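Local coordinates for probable acetyltransferase (Agrobacterium tumefaciens, PDB 2GE3), which binds acetyl coenzyme A and probably transfers its acetyl group to an acceptor amine, as a GNAT-family acetyltransferase, at residues 40-43 / 44-47; 48-51 / 52-56. All coordinates share one frame; numbering follows the deposited sequence.

Interaction 1. Residues 40-43 / 44-47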
ATOM      1  N   ALA A  40      16.154   6.049   8.614  1.00 43.69           N
ATOM      2  CA  ALA A  40      14.962   6.683   9.207  1.00 44.31           C
ATOM      3  C   ALA A  40      14.609   8.002   8.474  1.00 45.24           C
ATOM      4  O   ALA A  40      15.469   8.664   7.861  1.00 43.71           O
ATOM      5  CB  ALA A  40      15.093   6.905  10.725  1.00 43.30           C
ATOM      6  N   PRO A  41      13.328   8.387   8.545  1.00 46.86           N
ATOM      7  CA  PRO A  41      12.936   9.732   8.121  1.00 47.39           C
ATOM      8  C   PRO A  41      13.563  10.817   9.069  1.00 48.55           C
ATOM      9  O   PRO A  41      13.948  10.515  10.231  1.00 48.11           O
ATOM     10  CB  PRO A  41      11.409   9.699   8.247  1.00 48.56           C
ATOM     11  CG  PRO A  41      11.057   8.206   8.263  1.00 48.66           C
ATOM     12  CD  PRO A  41      12.186   7.600   9.051  1.00 46.85           C
ATOM     13  N   PRO A  42      13.698  12.074   8.581  1.00 48.00           N
ATOM     14  CA  PRO A  42      14.335  13.046   9.459  1.00 47.60           C
ATOM     15  C   PRO A  42      13.624  13.154  10.824  1.00 46.71           C
ATOM     16  O   PRO A  42      12.411  12.975  10.883  1.00 45.62           O
ATOM     17  CB  PRO A  42      14.238  14.369   8.673  1.00 47.70           C
ATOM     18  CG  PRO A  42      13.384  14.110   7.475  1.00 48.14           C
ATOM     19  CD  PRO A  42      13.295  12.637   7.273  1.00 48.42           C
ATOM     20  N   LEU A  43      14.356  13.477  11.892  1.00 46.41           N
ATOM     21  CA  LEU A  43      13.735  13.554  13.215  1.00 46.34           C
ATOM     22  C   LEU A  43      12.394  14.290  13.277  1.00 46.35           C
ATOM     23  O   LEU A  43      11.452  13.804  13.909  1.00 46.08           O
ATOM     24  CB  LEU A  43      14.684  14.134  14.272  1.00 47.33           C
ATOM     25  CG  LEU A  43      14.505  13.874  15.794  1.00 47.51           C
ATOM     26  CD1 LEU A  43      13.100  13.929  16.324  1.00 51.77           C
ATOM     27  CD2 LEU A  43      15.019  12.531  16.175  1.00 50.64           C
ATOM     28  N   GLU A  44      12.291  15.450  12.631  1.00 46.32           N
ATOM     29  CA  GLU A  44      11.100  16.259  12.810  1.00 46.38           C
ATOM     30  C   GLU A  44       9.955  15.686  12.014  1.00 45.46           C
ATOM     31  O   GLU A  44       8.793  15.881  12.371  1.00 45.09           O
ATOM     32  CB  GLU A  44      11.367  17.750  12.544  1.00 47.75           C
ATOM     33  CG  GLU A  44      11.365  18.721  13.834  1.00 50.93           C
ATOM     34  CD  GLU A  44      12.200  18.240  15.060  1.00 54.77           C
ATOM     35  OE1 GLU A  44      13.449  18.148  14.958  1.00 56.90           O
ATOM     36  OE2 GLU A  44      11.604  17.982  16.138  1.00 54.21           O
ATOM     37  N   ALA A  45      10.294  14.939  10.962  1.00 44.51           N
ATOM     38  CA  ALA A  45       9.326  14.109  10.241  1.00 43.90           C
ATOM     39  C   ALA A  45       8.819  12.985  11.151  1.00 44.03           C
ATOM     40  O   ALA A  45       7.626  12.674  11.164  1.00 43.66           O
ATOM     41  CB  ALA A  45       9.939  13.521   8.940  1.00 43.27           C
ATOM     42  N   VAL A  46       9.726  12.368  11.918  1.00 43.75           N
ATOM     43  CA  VAL A  46       9.296  11.318  12.814  1.00 44.01           C
ATOM     44  C   VAL A  46       8.428  11.896  13.964  1.00 42.94           C
ATOM     45  O   VAL A  46       7.380  11.334  14.293  1.00 43.92           O
ATOM     46  CB  VAL A  46      10.445  10.310  13.214  1.00 44.54           C
ATOM     47  CG1 VAL A  46      11.255   9.906  12.014  1.00 42.98           C
ATOM     48  CG2 VAL A  46      11.396  10.897  14.280  1.00 48.62           C
ATOM     49  N   ARG A  47       8.819  13.036  14.510  1.00 41.59           N
ATOM     50  CA  ARG A  47       8.013  13.708  15.522  1.00 41.12           C
ATOM     51  C   ARG A  47       6.584  14.042  15.069  1.00 41.33           C
ATOM     52  O   ARG A  47       5.652  13.896  15.859  1.00 41.70           O
ATOM     53  CB  ARG A  47       8.687  15.016  16.037  1.00 41.51           C
ATOM     54  CG  ARG A  47       7.948  15.617  17.271  1.00 38.50           C
ATOM     55  CD  ARG A  47       8.559  16.856  17.885  1.00 40.23           C
ATOM     56  NE  ARG A  47      10.005  16.813  17.794  1.00 40.59           N
ATOM     57  CZ  ARG A  47      10.812  16.324  18.728  1.00 42.32           C
ATOM     58  NH1 ARG A  47      10.318  15.854  19.871  1.00 44.18           N
ATOM     59  NH2 ARG A  47      12.121  16.311  18.517  1.00 37.76           N
TER

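Interaction 2. Residues 48-51 / 52-56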
ATOM      1  N   ALA A  48       6.419  14.561  13.851  1.00 40.93           N
ATOM      2  CA  ALA A  48       5.090  14.839  13.306  1.00 41.63           C
ATOM      3  C   ALA A  48       4.228  13.568  13.315  1.00 42.64           C
ATOM      4  O   ALA A  48       3.059  13.579  13.740  1.00 43.80           O
ATOM      5  CB  ALA A  48       5.195  15.417  11.855  1.00 40.66           C
ATOM      6  N   PHE A  49       4.812  12.479  12.815  1.00 42.48           N
ATOM      7  CA  PHE A  49       4.132  11.223  12.661  1.00 42.32           C
ATOM      8  C   PHE A  49       3.793  10.642  14.072  1.00 41.96           C
ATOM      9  O   PHE A  49       2.690  10.186  14.298  1.00 41.76           O
ATOM     10  CB  PHE A  49       5.014  10.304  11.801  1.00 42.85           C
ATOM     11  CG  PHE A  49       4.829   8.831  12.066  1.00 43.69           C
ATOM     12  CD1 PHE A  49       5.735   8.130  12.836  1.00 45.63           C
ATOM     13  CD2 PHE A  49       3.752   8.136  11.516  1.00 47.59           C
ATOM     14  CE1 PHE A  49       5.579   6.749  13.083  1.00 47.44           C
ATOM     15  CE2 PHE A  49       3.572   6.749  11.738  1.00 44.22           C
ATOM     16  CZ  PHE A  49       4.485   6.062  12.534  1.00 46.79           C
ATOM     17  N   VAL A  50       4.715  10.716  15.027  1.00 41.39           N
ATOM     18  CA  VAL A  50       4.406  10.258  16.385  1.00 41.21           C
ATOM     19  C   VAL A  50       3.381  11.108  17.129  1.00 41.09           C
ATOM     20  O   VAL A  50       2.513  10.562  17.774  1.00 40.85           O
ATOM     21  CB  VAL A  50       5.652  10.031  17.248  1.00 41.46           C
ATOM     22  CG1 VAL A  50       5.244   9.701  18.662  1.00 40.24           C
ATOM     23  CG2 VAL A  50       6.468   8.914  16.639  1.00 38.73           C
ATOM     24  N   LEU A  51       3.472  12.437  17.018  1.00 42.27           N
ATOM     25  CA  LEU A  51       2.429  13.345  17.563  1.00 41.64           C
ATOM     26  C   LEU A  51       1.049  13.029  17.007  1.00 40.54           C
ATOM     27  O   LEU A  51       0.127  12.923  17.764  1.00 39.82           O
ATOM     28  CB  LEU A  51       2.805  14.837  17.413  1.00 42.02           C
ATOM     29  CG  LEU A  51       3.591  15.509  18.595  1.00 43.54           C
ATOM     30  CD1 LEU A  51       4.316  14.569  19.619  1.00 40.93           C
ATOM     31  CD2 LEU A  51       4.530  16.598  18.062  1.00 40.52           C
ATOM     32  N   ASP A  52       0.943  12.836  15.700  1.00 41.31           N
ATOM     33  CA  ASP A  52      -0.310  12.479  15.001  1.00 43.19           C
ATOM     34  C   ASP A  52      -0.936  11.133  15.449  1.00 43.80           C
ATOM     35  O   ASP A  52      -2.153  11.011  15.657  1.00 43.77           O
ATOM     36  CB  ASP A  52       0.009  12.395  13.499  1.00 44.27           C
ATOM     37  CG  ASP A  52      -1.232  12.322  12.608  1.00 49.29           C
ATOM     38  OD1 ASP A  52      -2.188  13.124  12.777  1.00 55.47           O
ATOM     39  OD2 ASP A  52      -1.236  11.481  11.681  1.00 54.84           O
HETATM   40  N   MSE A  53      -0.102  10.107  15.549  1.00 43.55           N
HETATM   41  CA  MSE A  53      -0.539   8.821  16.039  1.00 44.90           C
HETATM   42  C   MSE A  53      -1.150   8.891  17.454  1.00 43.78           C
HETATM   43  O   MSE A  53      -2.229   8.354  17.689  1.00 42.93           O
HETATM   44  CB  MSE A  53       0.650   7.886  16.035  1.00 46.02           C
HETATM   45  CG  MSE A  53       1.218   7.762  14.629  1.00 54.60           C
HETATM   46 SE   MSE A  53       0.440   6.195  13.728  1.00 70.98          SE
HETATM   47  CE  MSE A  53       1.931   4.902  14.296  1.00 63.53           C
ATOM     48  N   ILE A  54      -0.441   9.536  18.384  1.00 42.46           N
ATOM     49  CA  ILE A  54      -0.921   9.724  19.726  1.00 42.54           C
ATOM     50  C   ILE A  54      -2.276  10.473  19.692  1.00 44.52           C
ATOM     51  O   ILE A  54      -3.225  10.083  20.350  1.00 45.34           O
ATOM     52  CB  ILE A  54       0.118  10.497  20.567  1.00 42.88           C
ATOM     53  CG1 ILE A  54       1.365   9.628  20.766  1.00 41.03           C
ATOM     54  CG2 ILE A  54      -0.472  10.988  21.898  1.00 37.80           C
ATOM     55  CD1 ILE A  54       2.506  10.348  21.496  1.00 41.42           C
ATOM     56  N   GLU A  55      -2.364  11.511  18.877  1.00 45.83           N
ATOM     57  CA  GLU A  55      -3.497  12.415  18.917  1.00 47.76           C
ATOM     58  C   GLU A  55      -4.757  11.723  18.397  1.00 47.56           C
ATOM     59  O   GLU A  55      -5.848  11.850  18.989  1.00 47.07           O
ATOM     60  CB  GLU A  55      -3.159  13.734  18.192  1.00 47.84           C
ATOM     61  CG  GLU A  55      -2.550  14.919  19.096  1.00 52.30           C
ATOM     62  CD  GLU A  55      -1.556  14.558  20.298  1.00 56.61           C
ATOM     63  OE1 GLU A  55      -2.079  14.608  21.460  1.00 55.38           O
ATOM     64  OE2 GLU A  55      -0.288  14.310  20.117  1.00 51.88           O
ATOM     65  N   ASN A  56      -4.560  10.946  17.337  1.00 47.91           N
ATOM     66  CA  ASN A  56      -5.594  10.140  16.695  1.00 48.92           C
ATOM     67  C   ASN A  56      -5.711   8.699  17.183  1.00 49.68           C
ATOM     68  O   ASN A  56      -6.374   7.863  16.544  1.00 49.95           O
ATOM     69  CB  ASN A  56      -5.367  10.154  15.203  1.00 49.08           C
ATOM     70  CG  ASN A  56      -5.331  11.549  14.676  1.00 50.61           C
ATOM     71  OD1 ASN A  56      -6.124  12.399  15.110  1.00 51.34           O
ATOM     72  ND2 ASN A  56      -4.385  11.826  13.802  1.00 51.16           N
TER

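Interaction 1. Residues 40-43 / 44-47
The carbonyl of P42, at the N-cap position of helix 43-55, turns into the first helical turn and meets two backbone amides. V46 N donates to P42 O at 2.9 Å, while the bond from A45 N to the same oxygen is bent to 116° and weak. One residue on, R47 N reaches L43 O at 2.8 Å in a straighter bond of 165°, which continues the helical pattern.

E44 and R47, three residues apart along the helix, form a salt bridge in its first turn. R47 comes side-on to E44 and puts both NE and NH2 on the single oxygen OE2, with NE–OE2 at 2.6 Å and the carboxylate at the edge of the guanidinium, near its plane. The R47 chain runs extended through chi1 and chi2, then turns at chi3 (-34°), which brings NE round to the acid.

Apolar contacts fill in around these bonds. P41 CB rests 3.8 Å from V46 CG1, and the P42 ring places CG against A45 CB at the same distance. L43 CD1 touches both V46 CG2 and, at 3.4 Å, R47 NH2, approaching the guanidinium obliquely.

Helix 18-29 packs beside this helix start: H22 touches A40, L43 and V46, V18 meets L43, and E19 forms a second salt bridge with R47 through NH1.

Interaction 2. Residues 48-51 / 52-56
Backbone bonds between residues four apart, as in an alpha-helix, run through 48-55. D52 N donates to A48 O at 3.0 Å, and I54 N to V50 O in a nearly straight bond of 174°. The last of these, E55 N to L51 O, is more bent at 144°. Where helix 43-55 ends, N56 N still binds D52 O, although N56 itself has left helical geometry. L51 O has a further close neighbour: E55 curls back over its own turn through a bend at chi2, bringing OE2 to 2.8 Å from that carbonyl oxygen.

On the inner side of the helix, F49 and M53, a selenomethionine, make a Met-aromatic contact. M53 CG stands over one ring face of F49, displaced toward the rim, in a CH-pi contact of 4.2 Å to the centroid and 23° off the normal. SE lies farther out and obliquely, 4.6 Å from the same centroid. Bends at both chi2 and chi3 fold the M53 chain along the ring, so that its CE methyl meets F49 CZ at 3.3 Å. Both side chains also touch Q60 of strand 60-65 and D74 of strand 68-77. Farther round, V50 CG1 touches I54 CD1 at 4.0 Å, and both residues pack on I13; V50 also meets V18 and F21 of helix 18-29.

The chemistry thus divides the helix in two: apolar and aromatic groups line the side that lies on the sheet and helix 18-29, joining the helix to both, while the acids D52 and E55 are exposed to solvent.

How the interactions relate
Both contacts belong to helix 43-55: interaction 1 forms its start, where a loop enters the first turn, and interaction 2 carries it to its last residues. Their centres lie 12 Å apart, and the segments simply adjoin along the chain. Interaction 1 is a surface contact, with prolines and a leucine packed on the first turn, one buried valine, and a salt bridge between E44 and R47; its neighbours come chiefly from helix 18-29. Interaction 2 is partly buried; its selenium-aromatic pair reaches strands 60-65 and 68-77, and V50 also meets helix 18-29. Paired charges thus mark the beginning of the helix, whereas farther along apolar packing joins it to the sheet and the acids stay exposed.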